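Local coordinates for beta-fructofuranosidase (PDB 6NOB), which probably hydrolyses terminal, non-reducing beta-D-fructofuranoside residues of sugars such as sucrose, at residues 92-96 against 97-101; 228-231 against 232-235; 441-444 against 445-449. All blocks are in the same frame, centred on the assembly; numbering follows the deposited sequence.

Contact 1: 92-96 against 97-101; sequences YVNMN and PSDTD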
loop_
_atom_site.group_PDB
_atom_site.type_symbol
_atom_site.label_atom_id
_atom_site.label_comp_id
_atom_site.label_asym_id
_atom_site.label_seq_id
_atom_site.Cartn_x
_atom_site.Cartn_y
_atom_site.Cartn_z
ATOM N N TYR A 92 7.378 19.752 -6.312
ATOM C CA TYR A 92 8.475 18.911 -6.766
ATOM C C TYR A 92 9.528 19.728 -7.507
ATOM O O TYR A 92 9.210 20.665 -8.245
ATOM C CB TYR A 92 7.945 17.797 -7.668
ATOM C CG TYR A 92 8.982 16.756 -8.009
ATOM C CD1 TYR A 92 9.419 15.847 -7.055
ATOM C CD2 TYR A 92 9.531 16.684 -9.283
ATOM C CE1 TYR A 92 10.372 14.893 -7.357
ATOM C CE2 TYR A 92 10.485 15.733 -9.596
ATOM C CZ TYR A 92 10.899 14.841 -8.629
ATOM O OH TYR A 92 11.846 13.894 -8.936
ATOM N N VAL A 93 10.792 19.369 -7.290
ATOM C CA VAL A 93 11.931 19.959 -7.985
ATOM C C VAL A 93 12.675 18.837 -8.697
ATOM O O VAL A 93 13.053 17.842 -8.069
ATOM C CB VAL A 93 12.861 20.714 -7.019
ATOM C CG1 VAL A 93 14.138 21.137 -7.733
ATOM C CG2 VAL A 93 12.149 21.930 -6.439
ATOM N N ASN A 94 12.874 18.996 -10.004
ATOM C CA ASN A 94 13.501 17.973 -10.839
ATOM C C ASN A 94 14.956 18.359 -11.080
ATOM O O ASN A 94 15.254 19.231 -11.898
ATOM C CB ASN A 94 12.746 17.815 -12.155
ATOM C CG ASN A 94 13.493 16.954 -13.161
ATOM O OD1 ASN A 94 14.252 16.054 -12.792
ATOM N ND2 ASN A 94 13.289 17.238 -14.442
ATOM N N MET A 95 15.866 17.701 -10.361
ATOM C CA MET A 95 17.296 17.832 -10.608
ATOM C C MET A 95 17.907 16.502 -11.029
ATOM O O MET A 95 19.122 16.310 -10.913
ATOM C CB MET A 95 18.009 18.386 -9.374
ATOM C CG MET A 95 19.239 19.211 -9.704
ATOM S SD MET A 95 19.934 20.058 -8.276
ATOM C CE MET A 95 21.410 20.759 -9.017
ATOM N N ASN A 96 17.081 15.576 -11.511
ATOM C CA ASN A 96 17.558 14.279 -11.966
ATOM C C ASN A 96 17.948 14.371 -13.434
ATOM O O ASN A 96 17.074 14.609 -14.280
ATOM C CB ASN A 96 16.487 13.218 -11.768
ATOM C CG ASN A 96 17.039 11.807 -11.827
ATOM O OD1 ASN A 96 18.062 11.552 -12.464
ATOM N ND2 ASN A 96 16.358 10.876 -11.162
ATOM N N PRO A 97 19.225 14.197 -13.783
ATOM C CA PRO A 97 19.622 14.286 -15.198
ATOM C C PRO A 97 18.950 13.252 -16.088
ATOM O O PRO A 97 18.935 13.428 -17.312
ATOM C CB PRO A 97 21.143 14.079 -15.151
ATOM C CG PRO A 97 21.537 14.410 -13.737
ATOM C CD PRO A 97 20.377 13.993 -12.891
ATOM N N SER A 98 18.397 12.180 -15.515
ATOM C CA SER A 98 17.705 11.166 -16.304
ATOM C C SER A 98 16.262 11.545 -16.615
ATOM O O SER A 98 15.699 11.040 -17.592
ATOM C CB SER A 98 17.733 9.821 -15.574
ATOM O OG SER A 98 19.063 9.375 -15.358
ATOM N N ASP A 99 15.653 12.416 -15.812
ATOM C CA ASP A 99 14.274 12.848 -16.038
ATOM C C ASP A 99 14.270 14.060 -16.973
ATOM O O ASP A 99 13.990 15.195 -16.586
ATOM C CB ASP A 99 13.588 13.157 -14.711
ATOM C CG ASP A 99 13.330 11.913 -13.880
ATOM O OD1 ASP A 99 13.104 10.834 -14.465
ATOM O OD2 ASP A 99 13.343 12.016 -12.635
ATOM N N THR A 100 14.589 13.790 -18.242
ATOM C CA THR A 100 14.740 14.862 -19.219
ATOM C C THR A 100 13.411 15.369 -19.765
ATOM O O THR A 100 13.348 16.509 -20.235
ATOM C CB THR A 100 15.623 14.405 -20.382
ATOM O OG1 THR A 100 15.019 13.278 -21.027
ATOM C CG2 THR A 100 17.010 14.023 -19.882
ATOM N N ASP A 101 12.354 14.557 -19.718
ATOM C CA ASP A 101 11.046 15.009 -20.177
ATOM C C ASP A 101 10.408 16.026 -19.241
ATOM O O ASP A 101 9.355 16.574 -19.580
ATOM C CB ASP A 101 10.105 13.814 -20.354
ATOM C CG ASP A 101 10.342 13.070 -21.653
ATOM O OD1 ASP A 101 11.316 13.404 -22.362
ATOM O OD2 ASP A 101 9.551 12.154 -21.967
HETATM O O HOH W 1 13.461 14.403 -10.975
HETATM O O HOH W 2 16.247 16.895 -16.216
#
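N96 and D99 are held together by a turn of the backbone, closed by D99 N bonding to N96 O at 3.0 Å. The carboxylate of D99 crosses obliquely beside the side chain of N96, with OD2 3.5 Å from both CB and ND2 of N96. Amide and carboxylate planes are 60° apart, so the two groups are not stacked. N96 CG lies trans to the backbone N (chi1 -163°), and this swings OD1 forward over the chain it precedes. There OD1 takes the N-H of S98 at 3.1 Å in a nearly straight bond (164°), though the donor stands above the carbonyl plane. R75 NH1 bonds to the same oxygen.

This is a type I beta turn from N96 to D99, with P97 at its second position, left through an inverse gamma turn centred on D99. It lies in the loop between strand 91-92, an outermost strand of its sheet, and helix 108-112. An Asx turn precedes it, in which N94 OD1 accepts from N96 N at 3.1 Å. The amide of N94 thus works at both ends, because its ND2 reaches D99 O at 3.0 Å, in the carbonyl plane, and also bonds to P103 O.

A water ties the side chains further. It accepts from Y92 OH and donates to N94 OD1 at 2.6 Å and to D99 OD2 at 2.9 Å. A second water donates to both N96 O and D99 O. The main polar partners of the D99 carboxylate lie elsewhere: OD1 accepts from C466 N, and OD2 forms a salt bridge with R127.

Contact 2: 228-231 against 232-235; sequences RGDE and SSVT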
loop_
_atom_site.group_PDB
_atom_site.type_symbol
_atom_site.label_atom_id
_atom_site.label_comp_id
_atom_site.label_asym_id
_atom_site.label_seq_id
_atom_site.Cartn_x
_atom_site.Cartn_y
_atom_site.Cartn_z
ATOM N N ARG A 228 23.432 -7.811 4.094
ATOM C CA ARG A 228 23.131 -8.322 2.760
ATOM C C ARG A 228 23.715 -9.716 2.565
ATOM O O ARG A 228 24.909 -9.942 2.781
ATOM C CB ARG A 228 23.685 -7.377 1.692
ATOM C CG ARG A 228 23.023 -6.009 1.638
ATOM C CD ARG A 228 23.599 -5.175 0.498
ATOM N NE ARG A 228 23.395 -3.744 0.705
ATOM C CZ ARG A 228 22.349 -3.064 0.244
ATOM N NH1 ARG A 228 21.408 -3.683 -0.455
ATOM N NH2 ARG A 228 22.243 -1.762 0.481
ATOM N N GLY A 229 22.860 -10.653 2.157
ATOM C CA GLY A 229 23.273 -12.013 1.890
ATOM C C GLY A 229 23.188 -12.964 3.063
ATOM O O GLY A 229 23.561 -14.134 2.914
ATOM N N ASP A 230 22.711 -12.510 4.222
ATOM C CA ASP A 230 22.615 -13.346 5.420
ATOM C C ASP A 230 21.227 -13.165 6.033
ATOM O O ASP A 230 20.993 -12.222 6.794
ATOM C CB ASP A 230 23.720 -13.002 6.416
ATOM C CG ASP A 230 23.706 -13.898 7.640
ATOM O OD1 ASP A 230 22.936 -14.882 7.659
ATOM O OD2 ASP A 230 24.471 -13.619 8.586
ATOM N N GLU A 231 20.316 -14.082 5.692
ATOM C CA GLU A 231 18.973 -14.083 6.266
ATOM C C GLU A 231 19.010 -14.093 7.788
ATOM O O GLU A 231 18.200 -13.429 8.444
ATOM C CB GLU A 231 18.200 -15.301 5.764
ATOM C CG GLU A 231 17.076 -15.001 4.802
ATOM C CD GLU A 231 16.285 -16.246 4.445
ATOM O OE1 GLU A 231 16.811 -17.366 4.637
ATOM O OE2 GLU A 231 15.139 -16.104 3.972
ATOM N N SER A 232 19.938 -14.854 8.369
ATOM C CA SER A 232 20.010 -15.022 9.814
ATOM C C SER A 232 20.464 -13.764 10.536
ATOM O O SER A 232 20.504 -13.765 11.771
ATOM C CB SER A 232 20.943 -16.186 10.155
ATOM O OG SER A 232 22.300 -15.777 10.127
ATOM N N SER A 233 20.810 -12.707 9.807
ATOM C CA SER A 233 21.199 -11.432 10.389
ATOM C C SER A 233 20.045 -10.442 10.472
ATOM O O SER A 233 20.243 -9.327 10.967
ATOM C CB SER A 233 22.338 -10.811 9.575
ATOM O OG SER A 233 21.838 -10.234 8.380
ATOM N N VAL A 234 18.855 -10.819 9.999
ATOM C CA VAL A 234 17.729 -9.890 9.964
ATOM C C VAL A 234 17.371 -9.482 11.386
ATOM O O VAL A 234 17.088 -10.327 12.243
ATOM C CB VAL A 234 16.531 -10.513 9.237
ATOM C CG1 VAL A 234 15.253 -9.748 9.560
ATOM C CG2 VAL A 234 16.777 -10.540 7.731
ATOM N N THR A 235 17.384 -8.177 11.641
ATOM C CA THR A 235 17.107 -7.607 12.957
ATOM C C THR A 235 15.933 -6.645 12.809
ATOM O O THR A 235 16.105 -5.518 12.333
ATOM C CB THR A 235 18.344 -6.900 13.508
ATOM O OG1 THR A 235 19.466 -7.791 13.461
ATOM C CG2 THR A 235 18.121 -6.451 14.944
#
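The carboxylate of D230 is the flat group of this contact, and the two serines meet it in different ways. S232 OG donates to D230 OD1 at 2.7 Å, on the syn side of that oxygen and 21° out of the carboxylate plane. S233 lies over one face, with its CB 3.7 Å from D230 OD2 and its N 3.8 Å from D230 CG. D230 CG is trans to its own backbone N (chi1 -177°), which carries the carboxylate forward over the following residues. S232 N adds a weak bond to the same OD1.

The carbonyl of D230 is gripped twice by S233. OG donates to D230 O at 2.7 Å in the carbonyl plane, whereas S233 N reaches D230 O at 3.1 Å from well above that plane. One residue on, V234 N bonds to E231 O at 3.1 Å, so two successive i to i+3 backbone bonds wind the chain tightly. V234 CG2 packs against that same carbonyl, 3.3 Å from E231 O. The E231 carboxylate points elsewhere and pairs with R372.

The loop connects the antiparallel strands 216-227 and 235-243, a beta hairpin in a four-stranded sheet. S233 OG accepts from T227 N at the end of the first strand, and the side chain of V234 rests on H224 and E226 of that strand.

Contact 3: 441-444 against 445-449; sequences FADD and NGRRI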
loop_
_atom_site.group_PDB
_atom_site.type_symbol
_atom_site.label_atom_id
_atom_site.label_comp_id
_atom_site.label_asym_id
_atom_site.label_seq_id
_atom_site.Cartn_x
_atom_site.Cartn_y
_atom_site.Cartn_z
ATOM N N PHE A 441 -8.021 1.653 8.971
ATOM C CA PHE A 441 -8.193 2.588 10.075
ATOM C C PHE A 441 -9.675 2.896 10.227
ATOM O O PHE A 441 -10.488 2.601 9.347
ATOM C CB PHE A 441 -7.377 3.871 9.863
ATOM C CG PHE A 441 -7.955 4.806 8.835
ATOM C CD1 PHE A 441 -7.780 4.572 7.479
ATOM C CD2 PHE A 441 -8.667 5.929 9.231
ATOM C CE1 PHE A 441 -8.310 5.439 6.535
ATOM C CE2 PHE A 441 -9.201 6.798 8.297
ATOM C CZ PHE A 441 -9.023 6.556 6.947
ATOM N N ALA A 442 -10.019 3.484 11.368
ATOM C CA ALA A 442 -11.376 3.919 11.665
ATOM C C ALA A 442 -11.407 5.439 11.683
ATOM O O ALA A 442 -10.739 6.064 12.513
ATOM C CB ALA A 442 -11.853 3.356 13.005
ATOM N N ASP A 443 -12.180 6.033 10.774
ATOM C CA ASP A 443 -12.289 7.484 10.737
ATOM C C ASP A 443 -13.138 7.974 11.914
ATOM O O ASP A 443 -13.598 7.194 12.755
ATOM C CB ASP A 443 -12.832 7.948 9.380
ATOM C CG ASP A 443 -14.315 7.630 9.170
ATOM O OD1 ASP A 443 -14.951 6.988 10.033
ATOM O OD2 ASP A 443 -14.850 8.037 8.114
ATOM N N ASP A 444 -13.357 9.288 11.972
ATOM C CA ASP A 444 -14.026 9.872 13.131
ATOM C C ASP A 444 -15.467 9.397 13.277
ATOM O O ASP A 444 -16.027 9.487 14.376
ATOM C CB ASP A 444 -13.984 11.398 13.052
ATOM C CG ASP A 444 -12.610 11.959 13.365
ATOM O OD1 ASP A 444 -12.025 11.569 14.397
ATOM O OD2 ASP A 444 -12.115 12.791 12.577
ATOM N N ASN A 445 -16.077 8.887 12.209
ATOM C CA ASN A 445 -17.437 8.372 12.264
ATOM C C ASN A 445 -17.490 6.855 12.407
ATOM O O ASN A 445 -18.568 6.269 12.273
ATOM C CB ASN A 445 -18.215 8.807 11.022
ATOM C CG ASN A 445 -18.436 10.308 10.972
ATOM O OD1 ASN A 445 -18.170 10.953 9.959
ATOM N ND2 ASN A 445 -18.925 10.872 12.072
ATOM N N GLY A 446 -16.358 6.209 12.675
ATOM C CA GLY A 446 -16.337 4.776 12.872
ATOM C C GLY A 446 -16.298 3.943 11.609
ATOM O O GLY A 446 -16.336 2.708 11.704
ATOM N N ARG A 447 -16.240 4.570 10.435
ATOM C CA ARG A 447 -16.058 3.830 9.194
ATOM C C ARG A 447 -14.722 3.100 9.209
ATOM O O ARG A 447 -13.687 3.688 9.532
ATOM C CB ARG A 447 -16.106 4.781 7.998
ATOM C CG ARG A 447 -17.449 4.907 7.324
ATOM C CD ARG A 447 -17.298 5.575 5.965
ATOM N NE ARG A 447 -16.324 6.664 5.997
ATOM C CZ ARG A 447 -16.037 7.438 4.956
ATOM N NH1 ARG A 447 -16.653 7.253 3.796
ATOM N NH2 ARG A 447 -15.136 8.404 5.074
ATOM N N ARG A 448 -14.746 1.817 8.855
ATOM C CA ARG A 448 -13.529 1.027 8.703
ATOM C C ARG A 448 -13.082 1.117 7.246
ATOM O O ARG A 448 -13.774 0.627 6.347
ATOM C CB ARG A 448 -13.768 -0.419 9.131
ATOM C CG ARG A 448 -12.593 -1.357 8.888
ATOM C CD ARG A 448 -11.331 -0.888 9.600
ATOM N NE ARG A 448 -11.521 -0.715 11.039
ATOM C CZ ARG A 448 -10.535 -0.470 11.898
ATOM N NH1 ARG A 448 -10.792 -0.322 13.192
ATOM N NH2 ARG A 448 -9.288 -0.365 11.463
ATOM N N ILE A 449 -11.931 1.744 7.015
ATOM C CA ILE A 449 -11.433 2.038 5.676
ATOM C C ILE A 449 -10.067 1.390 5.509
ATOM O O ILE A 449 -9.214 1.501 6.396
ATOM C CB ILE A 449 -11.350 3.556 5.431
ATOM C CG1 ILE A 449 -12.704 4.208 5.717
ATOM C CG2 ILE A 449 -10.892 3.842 4.009
ATOM C CD1 ILE A 449 -12.642 5.712 5.865
HETATM O O HOH W 3 -17.254 9.252 7.996
#
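D443 and R447 form the tight part of this hairpin end, joined by a salt bridge. R447 NE and NH2 both reach D443 OD2, at 2.9 and 3.1 Å, and the oxygen lies at the edge of the guanidinium, close to its plane. The carboxylate is tilted 32° from that plane: NE meets OD2 from above the carboxylate, while NH2 meets it nearly along the C-O axis. The other oxygen, OD1, accepts R447 N at 2.8 Å on its syn side. D443 CG sits between its backbone N and carbonyl carbon (chi1 72°), which folds the carboxylate back to face R447. The backbone here is equally firm. A type I turn runs from D443 to G446, where G446 N bonds to D443 O at 2.9 Å. D443 N then bonds to R447 O, and G446 takes positive phi (82°): a 3:5 hairpin with a G1 bulge.

Farther from the turn the strands are in antiparallel register. F441 and I449 are a hydrogen-bonded pair, with I449 N to F441 O at 2.9 Å and F441 N to I449 O at 2.8 Å, and their side chains run alongside each other, F441 CE1 touching I449 CB at 3.7 Å. The adjacent pair, A442 with R448, is non-hydrogen-bonded. The guanidinium of R448 is laid over the backbone of F441, whose C is near one of its faces; its NH2 bonds to S440 OG and its NH1 pairs with E273.

The outer side is looser. N445 is exposed, and its OD1 meets D443 OD2 only through a shared water.

With one carboxylate receiving a backbone N-H from R447, a weak one from N445, two guanidinium nitrogens and a water, D443 is probably ionised. R447 reaches a second carboxylate, E492, through NH1, so its charge appears to be shared between two acids.

The three turns do not touch. Centres of contacts 1 and 2 lie about 35 Å apart, nearest atoms about 18 Å; contact 3 is about 38 Å from either, centre to centre, and about 25 Å by nearest atoms, across the chain's centre. Strand 127-138 gives an indirect route between contacts 1 and 3: R127 at its start pairs with D99, and Q137 near its end bonds to D444. Contact 2 belongs to a separate four-stranded sheet, consistent with another blade of the five-bladed family 32 propeller. The active site is expected in the propeller's central funnel, and nothing in the turns' geometry places them there. A bound PEG fragment lies about 10 Å from the V234 side chain.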